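Local coordinates for BH1408 protein (Bacillus halodurans, PDB 4E0A), which probably acts as an N-acetyltransferase of the GNAT family, transferring an acetyl group from acetyl-CoA to an amine, at residues Asp131-Asp134 with Arg135-Ala138; Ile105-Leu108 with Ile109-Ile113; Tyr11-Val14 with Ala15-His18; Leu94-Glu98 with Thr99-Gly103. The protein carries 1 engineered substitution. All blocks are in the same frame, centred on the assembly; numbering follows the deposited sequence.

Interaction 1 of 4, residues Asp131-Asp134 with Arg135-Ala138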
loop_
_atom_site.group_PDB
_atom_site.type_symbol
_atom_site.label_atom_id
_atom_site.label_comp_id
_atom_site.label_asym_id
_atom_site.label_seq_id
_atom_site.Cartn_x
_atom_site.Cartn_y
_atom_site.Cartn_z
ATOM N N ASP A 131 6.755 -3.985 -7.747
ATOM C CA ASP A 131 8.067 -4.593 -7.501
ATOM C C ASP A 131 8.859 -4.865 -8.782
ATOM O O ASP A 131 10.081 -4.752 -8.795
ATOM C CB ASP A 131 7.886 -5.887 -6.680
ATOM C CG ASP A 131 9.188 -6.651 -6.457
ATOM O OD1 ASP A 131 10.083 -6.125 -5.763
ATOM O OD2 ASP A 131 9.308 -7.800 -6.952
ATOM N N PHE A 132 8.166 -5.206 -9.866
ATOM C CA PHE A 132 8.854 -5.508 -11.127
ATOM C C PHE A 132 9.491 -4.270 -11.778
ATOM O O PHE A 132 10.340 -4.397 -12.667
ATOM C CB PHE A 132 7.876 -6.125 -12.129
ATOM C CG PHE A 132 6.893 -5.126 -12.719
ATOM C CD1 PHE A 132 5.649 -4.933 -12.145
ATOM C CD2 PHE A 132 7.226 -4.382 -13.840
ATOM C CE1 PHE A 132 4.757 -4.026 -12.684
ATOM C CE2 PHE A 132 6.342 -3.474 -14.379
ATOM C CZ PHE A 132 5.109 -3.296 -13.809
ATOM N N ASN A 133 9.048 -3.089 -11.353
ATOM C CA ASN A 133 9.308 -1.843 -12.075
ATOM C C ASN A 133 10.667 -1.256 -11.690
ATOM O O ASN A 133 10.754 -0.255 -10.966
ATOM C CB ASN A 133 8.167 -0.854 -11.803
ATOM C CG ASN A 133 8.143 0.316 -12.763
ATOM O OD1 ASN A 133 9.074 0.526 -13.540
ATOM N ND2 ASN A 133 7.067 1.104 -12.699
ATOM N N ASP A 134 11.727 -1.886 -12.187
ATOM C CA ASP A 134 13.085 -1.508 -11.820
ATOM C C ASP A 134 13.415 -0.103 -12.297
ATOM O O ASP A 134 14.082 0.661 -11.600
ATOM C CB ASP A 134 14.086 -2.497 -12.404
ATOM C CG ASP A 134 14.306 -3.702 -11.506
ATOM O OD1 ASP A 134 14.061 -3.595 -10.288
ATOM O OD2 ASP A 134 14.739 -4.752 -12.014
ATOM N N ARG A 135 12.927 0.246 -13.482
ATOM C CA ARG A 135 13.202 1.560 -14.032
ATOM C C ARG A 135 12.667 2.671 -13.119
ATOM O O ARG A 135 13.383 3.630 -12.807
ATOM C CB ARG A 135 12.655 1.679 -15.460
ATOM C CG ARG A 135 13.044 2.971 -16.146
ATOM C CD ARG A 135 12.196 3.214 -17.383
ATOM N NE ARG A 135 10.771 3.247 -17.054
ATOM C CZ ARG A 135 10.152 4.284 -16.495
ATOM N NH1 ARG A 135 10.834 5.386 -16.194
ATOM N NH2 ARG A 135 8.850 4.221 -16.231
ATOM N N ALA A 136 11.439 2.520 -12.635
ATOM C CA ALA A 136 10.878 3.523 -11.733
ATOM C C ALA A 136 11.536 3.537 -10.357
ATOM O O ALA A 136 11.749 4.601 -9.765
ATOM C CB ALA A 136 9.363 3.341 -11.610
ATOM N N LYS A 137 11.854 2.363 -9.821
ATOM C CA LYS A 137 12.542 2.315 -8.534
ATOM C C LYS A 137 13.893 3.056 -8.569
ATOM O O LYS A 137 14.214 3.828 -7.659
ATOM C CB LYS A 137 12.713 0.870 -8.051
ATOM C CG LYS A 137 11.386 0.218 -7.632
ATOM C CD LYS A 137 11.588 -1.066 -6.822
ATOM C CE LYS A 137 11.967 -2.244 -7.697
ATOM N NZ LYS A 137 11.983 -3.529 -6.923
ATOM N N ALA A 138 14.674 2.829 -9.617
ATOM C CA ALA A 138 15.974 3.493 -9.752
ATOM C C ALA A 138 15.799 5.000 -9.853
ATOM O O ALA A 138 16.601 5.755 -9.333
ATOM C CB ALA A 138 16.717 2.969 -10.961
#

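Interaction 2 of 4, residues Ile105-Leu108 with Ile109-Ile113. With ACY (acetic acid), chain D.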
loop_
_atom_site.group_PDB
_atom_site.type_symbol
_atom_site.label_atom_id
_atom_site.label_comp_id
_atom_site.label_asym_id
_atom_site.label_seq_id
_atom_site.Cartn_x
_atom_site.Cartn_y
_atom_site.Cartn_z
ATOM N N ILE A 105 13.701 15.163 -17.883
ATOM C CA ILE A 105 12.290 15.555 -17.813
ATOM C C ILE A 105 11.562 15.064 -16.547
ATOM O O ILE A 105 10.869 15.840 -15.893
ATOM C CB ILE A 105 11.529 15.164 -19.107
ATOM C CG1 ILE A 105 12.063 15.998 -20.281
ATOM C CG2 ILE A 105 10.034 15.403 -18.955
ATOM C CD1 ILE A 105 11.550 15.546 -21.624
ATOM N N GLY A 106 11.732 13.796 -16.186
ATOM C CA GLY A 106 11.120 13.285 -14.970
ATOM C C GLY A 106 11.556 14.048 -13.725
ATOM O O GLY A 106 10.737 14.415 -12.864
ATOM N N ARG A 107 12.854 14.292 -13.626
ATOM C CA ARG A 107 13.402 15.074 -12.519
ATOM C C ARG A 107 12.771 16.460 -12.437
ATOM O O ARG A 107 12.445 16.929 -11.358
ATOM C CB ARG A 107 14.922 15.200 -12.643
ATOM C CG ARG A 107 15.556 15.985 -11.515
ATOM C CD ARG A 107 17.076 15.978 -11.603
ATOM N NE ARG A 107 17.670 14.825 -10.923
ATOM C CZ ARG A 107 18.120 14.844 -9.669
ATOM N NH1 ARG A 107 18.037 15.954 -8.948
ATOM N NH2 ARG A 107 18.652 13.753 -9.132
ATOM N N LEU A 108 12.592 17.119 -13.576
ATOM C CA LEU A 108 11.982 18.440 -13.562
ATOM C C LEU A 108 10.546 18.376 -13.022
ATOM O O LEU A 108 10.134 19.229 -12.229
ATOM C CB LEU A 108 12.005 19.070 -14.955
ATOM C CG LEU A 108 13.361 19.599 -15.437
ATOM C CD1 LEU A 108 13.277 20.029 -16.880
ATOM C CD2 LEU A 108 13.821 20.762 -14.577
ATOM N N ILE A 109 9.785 17.380 -13.454
ATOM C CA ILE A 109 8.412 17.209 -12.943
ATOM C C ILE A 109 8.422 16.950 -11.436
ATOM O O ILE A 109 7.649 17.547 -10.680
ATOM C CB ILE A 109 7.668 16.068 -13.644
ATOM C CG1 ILE A 109 7.312 16.471 -15.082
ATOM C CG2 ILE A 109 6.388 15.698 -12.867
ATOM C CD1 ILE A 109 6.215 17.480 -15.136
ATOM N N PHE A 110 9.318 16.074 -10.998
ATOM C CA PHE A 110 9.419 15.749 -9.574
ATOM C C PHE A 110 9.798 16.967 -8.729
ATOM O O PHE A 110 9.279 17.161 -7.638
ATOM C CB PHE A 110 10.439 14.635 -9.341
ATOM C CG PHE A 110 10.317 13.975 -7.992
ATOM C CD1 PHE A 110 9.347 12.995 -7.768
ATOM C CD2 PHE A 110 11.168 14.326 -6.954
ATOM C CE1 PHE A 110 9.226 12.366 -6.537
ATOM C CE2 PHE A 110 11.059 13.703 -5.712
ATOM C CZ PHE A 110 10.091 12.717 -5.497
ATOM N N GLU A 111 10.714 17.784 -9.234
ATOM C CA GLU A 111 11.058 19.025 -8.557
ATOM C C GLU A 111 9.841 19.934 -8.381
ATOM O O GLU A 111 9.673 20.552 -7.330
ATOM C CB GLU A 111 12.196 19.734 -9.292
ATOM C CG GLU A 111 13.534 19.085 -8.993
ATOM C CD GLU A 111 14.605 19.434 -9.998
ATOM O OE1 GLU A 111 14.270 20.010 -11.054
ATOM O OE2 GLU A 111 15.784 19.121 -9.730
ATOM N N ALA A 112 8.988 19.995 -9.399
ATOM C CA ALA A 112 7.748 20.757 -9.306
ATOM C C ALA A 112 6.858 20.206 -8.191
ATOM O O ALA A 112 6.229 20.959 -7.448
ATOM C CB ALA A 112 7.007 20.718 -10.637
ATOM N N ILE A 113 6.819 18.886 -8.066
ATOM C CA ILE A 113 6.004 18.255 -7.028
ATOM C C ILE A 113 6.547 18.589 -5.638
ATOM O O ILE A 113 5.777 18.889 -4.731
ATOM C CB ILE A 113 5.876 16.742 -7.252
ATOM C CG1 ILE A 113 5.172 16.477 -8.597
ATOM C CG2 ILE A 113 5.103 16.071 -6.120
ATOM C CD1 ILE A 113 5.137 15.028 -8.994
HETATM C C ACY D . 13.328 10.495 -17.495
HETATM O O ACY D . 14.316 9.994 -18.089
HETATM O OXT ACY D . 12.911 11.658 -17.700
HETATM C CH3 ACY D . 12.599 9.659 -16.483
#

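Interaction 3 of 4, residues Tyr11-Val14 with Ala15-His18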
loop_
_atom_site.group_PDB
_atom_site.type_symbol
_atom_site.label_atom_id
_atom_site.label_comp_id
_atom_site.label_asym_id
_atom_site.label_seq_id
_atom_site.Cartn_x
_atom_site.Cartn_y
_atom_site.Cartn_z
ATOM N N TYR A 11 -6.106 15.989 -22.499
ATOM C CA TYR A 11 -6.507 14.607 -22.234
ATOM C C TYR A 11 -5.885 13.569 -23.178
ATOM O O TYR A 11 -5.297 12.585 -22.724
ATOM C CB TYR A 11 -8.039 14.437 -22.204
ATOM C CG TYR A 11 -8.399 12.969 -22.279
ATOM C CD1 TYR A 11 -8.172 12.131 -21.193
ATOM C CD2 TYR A 11 -8.894 12.404 -23.455
ATOM C CE1 TYR A 11 -8.452 10.770 -21.261
ATOM C CE2 TYR A 11 -9.172 11.041 -23.532
ATOM C CZ TYR A 11 -8.953 10.235 -22.435
ATOM O OH TYR A 11 -9.215 8.889 -22.494
ATOM N N GLU A 12 -6.027 13.776 -24.482
ATOM C CA GLU A 12 -5.619 12.758 -25.443
ATOM C C GLU A 12 -4.142 12.405 -25.316
ATOM O O GLU A 12 -3.775 11.231 -25.290
ATOM C CB GLU A 12 -5.972 13.169 -26.888
ATOM C CG GLU A 12 -7.391 12.758 -27.259
ATOM C CD GLU A 12 -7.842 13.245 -28.628
ATOM O OE1 GLU A 12 -6.999 13.711 -29.421
ATOM O OE2 GLU A 12 -9.061 13.161 -28.899
ATOM N N GLU A 13 -3.304 13.425 -25.215
ATOM C CA GLU A 13 -1.881 13.214 -25.019
ATOM C C GLU A 13 -1.556 12.582 -23.679
ATOM O O GLU A 13 -0.729 11.677 -23.600
ATOM C CB GLU A 13 -1.146 14.533 -25.117
ATOM C CG GLU A 13 -1.089 15.042 -26.502
ATOM C CD GLU A 13 0.299 15.428 -26.849
ATOM O OE1 GLU A 13 1.145 14.520 -27.011
ATOM O OE2 GLU A 13 0.538 16.641 -26.921
ATOM N N VAL A 14 -2.175 13.085 -22.616
ATOM C CA VAL A 14 -1.947 12.495 -21.305
ATOM C C VAL A 14 -2.400 11.031 -21.279
ATOM O O VAL A 14 -1.712 10.177 -20.717
ATOM C CB VAL A 14 -2.627 13.312 -20.205
ATOM C CG1 VAL A 14 -2.596 12.549 -18.851
ATOM C CG2 VAL A 14 -1.954 14.685 -20.101
ATOM N N ALA A 15 -3.536 10.738 -21.915
ATOM C CA ALA A 15 -4.033 9.363 -21.983
ATOM C C ALA A 15 -3.054 8.418 -22.686
ATOM O O ALA A 15 -2.839 7.278 -22.248
ATOM C CB ALA A 15 -5.428 9.312 -22.639
ATOM N N ARG A 16 -2.462 8.896 -23.771
ATOM C CA ARG A 16 -1.513 8.103 -24.544
ATOM C C ARG A 16 -0.316 7.712 -23.683
ATOM O O ARG A 16 0.126 6.553 -23.680
ATOM C CB ARG A 16 -1.053 8.892 -25.776
ATOM C CG ARG A 16 -0.001 8.173 -26.618
ATOM C CD ARG A 16 0.406 8.993 -27.832
ATOM N NE ARG A 16 1.101 10.232 -27.483
ATOM C CZ ARG A 16 2.416 10.321 -27.296
ATOM N NH1 ARG A 16 3.175 9.239 -27.420
ATOM N NH2 ARG A 16 2.972 11.489 -26.992
ATOM N N LEU A 17 0.202 8.680 -22.937
ATOM C CA LEU A 17 1.289 8.410 -21.998
ATOM C C LEU A 17 0.869 7.431 -20.908
ATOM O O LEU A 17 1.631 6.535 -20.558
ATOM C CB LEU A 17 1.779 9.711 -21.353
ATOM C CG LEU A 17 2.884 10.489 -22.074
ATOM C CD1 LEU A 17 2.736 10.510 -23.582
ATOM C CD2 LEU A 17 2.910 11.911 -21.521
ATOM N N HIS A 18 -0.335 7.598 -20.371
ATOM C CA HIS A 18 -0.803 6.693 -19.329
ATOM C C HIS A 18 -0.847 5.258 -19.851
ATOM O O HIS A 18 -0.502 4.308 -19.140
ATOM C CB HIS A 18 -2.174 7.106 -18.801
ATOM C CG HIS A 18 -2.664 6.240 -17.678
ATOM N ND1 HIS A 18 -3.437 5.117 -17.887
ATOM C CD2 HIS A 18 -2.484 6.327 -16.338
ATOM C CE1 HIS A 18 -3.717 4.554 -16.725
ATOM N NE2 HIS A 18 -3.150 5.265 -15.770
#

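Interaction 4 of 4, residues Leu94-Glu98 with Thr99-Gly103. With ACY (acetic acid), chain D; PO4 (phosphate ion), chain E.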
loop_
_atom_site.group_PDB
_atom_site.type_symbol
_atom_site.label_atom_id
_atom_site.label_comp_id
_atom_site.label_asym_id
_atom_site.label_seq_id
_atom_site.Cartn_x
_atom_site.Cartn_y
_atom_site.Cartn_z
ATOM N N LEU A 94 2.924 9.337 -12.605
ATOM C CA LEU A 94 4.012 10.152 -13.146
ATOM C C LEU A 94 4.620 9.413 -14.324
ATOM O O LEU A 94 5.385 8.449 -14.146
ATOM C CB LEU A 94 5.068 10.482 -12.077
ATOM C CG LEU A 94 6.101 11.583 -12.379
ATOM C CD1 LEU A 94 6.744 12.098 -11.105
ATOM C CD2 LEU A 94 7.197 11.118 -13.364
ATOM N N CYS A 95 4.295 9.877 -15.529
ATOM C CA CYS A 95 4.711 9.201 -16.748
ATOM C C CYS A 95 5.557 10.112 -17.624
ATOM O O CYS A 95 5.200 11.263 -17.854
ATOM C CB CYS A 95 3.488 8.743 -17.549
ATOM S SG CYS A 95 2.245 7.815 -16.612
ATOM N N VAL A 96 6.676 9.587 -18.107
ATOM C CA VAL A 96 7.473 10.268 -19.113
ATOM C C VAL A 96 7.372 9.418 -20.374
ATOM O O VAL A 96 7.522 8.201 -20.313
ATOM C CB VAL A 96 8.949 10.406 -18.684
ATOM C CG1 VAL A 96 9.782 11.035 -19.789
ATOM C CG2 VAL A 96 9.067 11.222 -17.385
ATOM N N ASP A 97 7.069 10.067 -21.496
ATOM C CA ASP A 97 6.931 9.409 -22.794
ATOM C C ASP A 97 8.174 8.571 -23.065
ATOM O O ASP A 97 9.298 9.091 -22.996
ATOM C CB ASP A 97 6.783 10.498 -23.873
ATOM C CG ASP A 97 6.432 9.941 -25.257
ATOM O OD1 ASP A 97 6.620 8.738 -25.520
ATOM O OD2 ASP A 97 5.979 10.740 -26.108
ATOM N N GLU A 98 7.968 7.284 -23.366
ATOM C CA GLU A 98 9.066 6.324 -23.610
ATOM C C GLU A 98 10.212 6.882 -24.463
ATOM O O GLU A 98 11.379 6.630 -24.188
ATOM C CB GLU A 98 8.539 5.061 -24.298
ATOM C CG GLU A 98 7.668 4.180 -23.445
ATOM C CD GLU A 98 6.864 3.184 -24.278
ATOM O OE1 GLU A 98 6.382 2.180 -23.712
ATOM O OE2 GLU A 98 6.709 3.412 -25.501
ATOM N N THR A 99 9.870 7.647 -25.494
ATOM C CA THR A 99 10.861 8.138 -26.449
ATOM C C THR A 99 11.562 9.424 -26.006
ATOM O O THR A 99 12.511 9.875 -26.655
ATOM C CB THR A 99 10.221 8.390 -27.826
ATOM O OG1 THR A 99 9.346 9.524 -27.750
ATOM C CG2 THR A 99 9.431 7.162 -28.271
ATOM N N ARG A 100 11.098 10.015 -24.909
ATOM C CA ARG A 100 11.657 11.283 -24.447
ATOM C C ARG A 100 12.520 11.095 -23.205
ATOM O O ARG A 100 13.024 12.063 -22.635
ATOM C CB ARG A 100 10.548 12.294 -24.164
ATOM C CG ARG A 100 9.657 12.611 -25.363
ATOM C CD ARG A 100 10.473 13.108 -26.551
ATOM N NE ARG A 100 11.450 14.116 -26.154
ATOM C CZ ARG A 100 11.153 15.386 -25.894
ATOM N NH1 ARG A 100 9.899 15.811 -25.984
ATOM N NH2 ARG A 100 12.110 16.230 -25.538
ATOM N N ARG A 101 12.696 9.847 -22.790
ATOM C CA ARG A 101 13.464 9.557 -21.584
ATOM C C ARG A 101 14.972 9.796 -21.735
ATOM O O ARG A 101 15.519 9.747 -22.848
ATOM C CB ARG A 101 13.184 8.133 -21.111
ATOM C CG ARG A 101 11.757 7.953 -20.612
ATOM C CD ARG A 101 11.385 6.496 -20.426
ATOM N NE ARG A 101 10.003 6.370 -19.974
ATOM C CZ ARG A 101 9.342 5.221 -19.887
ATOM N NH1 ARG A 101 9.934 4.086 -20.229
ATOM N NH2 ARG A 101 8.085 5.208 -19.464
ATOM N N GLY A 102 15.621 10.083 -20.603
ATOM C CA GLY A 102 17.067 10.213 -20.525
ATOM C C GLY A 102 17.568 11.644 -20.608
ATOM O O GLY A 102 18.763 11.874 -20.795
ATOM N N GLY A 103 16.658 12.604 -20.453
ATOM C CA GLY A 103 16.995 14.004 -20.630
ATOM C C GLY A 103 16.610 14.924 -19.486
ATOM O O GLY A 103 16.583 16.144 -19.661
HETATM C C ACY D . 13.328 10.495 -17.495
HETATM O O ACY D . 14.316 9.994 -18.089
HETATM O OXT ACY D . 12.911 11.658 -17.700
HETATM C CH3 ACY D . 12.599 9.659 -16.483
HETATM P P PO4 E . 3.566 6.427 -9.587
HETATM O O1 PO4 E . 2.704 6.610 -10.813
HETATM O O2 PO4 E . 4.879 5.769 -9.955
HETATM O O3 PO4 E . 3.846 7.771 -8.969
HETATM O O4 PO4 E . 2.819 5.575 -8.589
#

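Interaction 1 of 4, residues Asp131-Asp134 with Arg135-Ala138
An N-cap opens helix 134-142, where N133 reaches forward with its amide to A136 and K137 reaches back to D131. N133 OD1 accepts A136 N at 3.2 Å, the donor lying 61° out of the side-chain carbonyl plane and so not on a lone pair. With CG anti to the backbone N (chi1 -165°), the amide is brought against the alanine methyl as well: N133 ND2 lies 3.4 Å from A136 CB. N133 is also the centre of an inverse gamma turn, with a weak bond from D134 N to F132 O, and its own carbonyl takes K137 N at 3.1 Å. The capping side chain and the main chain of one residue thus serve two successive N-H groups of the first helical turn.

K137 bends at chi3 (-77°), which folds its ammonium over the incoming loop. Two aspartates face that ammonium. D131 OD1 forms a salt bridge to K137 NZ at 3.4 Å, whereas D134 OD1 is a long partner at 4.0 Å and lies nearer to K137 CE. The negative charges of D131 and D134 near the helix N-terminus would probably interact favourably with the helix dipole. D131 also joins the subunit interface, through its backbone and by packing on C147 of the second subunit. The shortest grip on the lysine is from a main-chain oxygen: K137 NZ meets D131 O at 2.9 Å, in the carbonyl plane on a lone pair.

Interaction 2 of 4, residues Ile105-Leu108 with Ile109-Ile113
R107 and E111 stand one helical turn apart, and the carboxylate of E111 lies against the aliphatic part of R107 more closely than against its guanidinium. The arginine leaves the helix with CG anti to the backbone N (chi1 -179°) and stays extended to CD before bending at chi3. E111 places its CG beside its own backbone N (chi1 -77°) and then runs straight on, carrying its carboxylate back over the preceding turn. E111 OE2 consequently comes to 3.6 Å from R107 CG, while the charged pair R107 NH1 to E111 OE2 is a long salt bridge of 4.0 Å. The carboxylate oxygen sits at the edge of the guanidinium, near its plane, yet the two planes are 77° apart, which excludes a flat two-pronged pairing. On its other side E111 OE1 touches L108 CD2 at 3.6 Å.

These residues form the outer surface of helix 105-119, the crossover helix of the beta-alpha-beta unit between strands 86-96 and 124-130. I105, I109 and I113 line the sheet side, packing on strand 65-77, and F110 packs on I91 and on L154 of the second subunit. The backbone bonds are regular, F110 N reaching G106 O at 2.9 Å.

At the first turn G106 N donates to acetate OXT at 2.9 Å, in a nearly straight bond. In GNAT relatives, such amides at this helix start receive the pyrophosphate of acetyl-CoA.

Interaction 3 of 4, residues Tyr11-Val14 with Ala15-His18
Four successive i to i+4 bonds tie Y11-V14 to A15-H18 as regular alpha helix, the shortest running from A15 N to Y11 O at 2.7 Å. Y11 and A15 make the aromatic contact of this turn. Y11 swings CG anti to its backbone N (chi1 166°), so that the ring lies alongside the helix and receives the A15 methyl over one face. A15 CB is 4.0 Å from the ring centroid and 28° off the normal, a CH-pi contact displaced toward one side of the ring; Y11 CE1 and CZ each lie 3.6 Å from A15 CB. The phenol end is fixed beyond the helix by a hydrogen bond of Y11 OH with L40 O, which should restrain the ring's swing.

Elsewhere on the helix E13 and R16 run side by side in the same direction. E13 OE1 stands at the guanidinium edge, in plane, 3.5 Å from R16 NH2, and the carboxylate and guanidinium planes are only 24° apart. That near-coplanarity goes with a bend in each chain, at chi2 in the glutamate and at chi3 in the arginine. L17 CD1 lies 3.5 Å above the guanidinium plane, offset toward the rim, an apolar cover on one face. Both charged groups have further partners: E13 OE2 is hydrogen-bonded to I66 N, and R16 NH2 forms a salt bridge with D97 OD2. V14 packs on Y69 and F45. This first part of helix 11-28 turns V14 and L17 toward strand 65-77, as the first helix packs on the sheet in the GNAT fold.

Interaction 4 of 4, residues Leu94-Glu98 with Thr99-Gly103
R101 folds back over the end of strand 86-96 and lays its guanidinium beside the backbone of V96 and E98. The arginine chain is extended from CG to NE, and this length lets the head group span the turn. V96 O stands at the guanidinium edge, near its plane, between two donors: R101 NE at 3.1 Å and R101 NH2 at 3.2 Å. Both bonds are weak, with N-H...O angles of 135° and 131°, as expected when one acceptor oxygen is shared by two N-H groups of the same guanidinium (a bifurcated acceptor). E98 CA lies 3.7 Å above one face of the same group, toward its rim. E98 runs side by side with R101, but their flat ends are 82° apart and the charged atoms do not meet. Lower down, R101 CG packs on V96 CG1 at 3.8 Å.

The turn itself is set by D97. Its carbonyl accepts R100 N at 2.8 Å, closing a beta turn over 97-100, and D97 OD1 accepts T99 N at 3.4 Å, a weak bond that closes an Asx turn. The carboxylate is positioned from outside, by Q20 and R16, while R100 sends its guanidinium away to D61.

G102 N donates to acetate O at 2.8 Å. The sequence starting at R101 matches the GNAT Q/R-x-x-G-x-G/A signature, which probably binds the acetyl-CoA pyrophosphate here. The segment joins strand 86-96, bonded to strand 65-77 through C95 and Y69, to helix 105-119; L94 rests on I109 and I113 of that helix, while C95 and D97 pack on helix 11-28.

In the fold
Along the chain the order is interaction 3, 4, 2, 1. Interaction 4 begins in a strand of the mixed five-stranded sheet, and the others lie on or at the start of helices next to it. Interaction 4 is the hub. Its centre is about 12 Å from that of interaction 2, 13 Å from that of interaction 3 and 14 Å from that of interaction 1, and it touches all three. Interactions 4 and 2 follow one another through strand 86-96 into helix 105-119 and share the acetate, marking the probable cofactor phosphate site. Interaction 3 meets interaction 4 through R16 and D97. Interaction 1 approaches it where R135 nears R101. Interactions 1 and 3 are farthest apart, with centres about 22 Å apart.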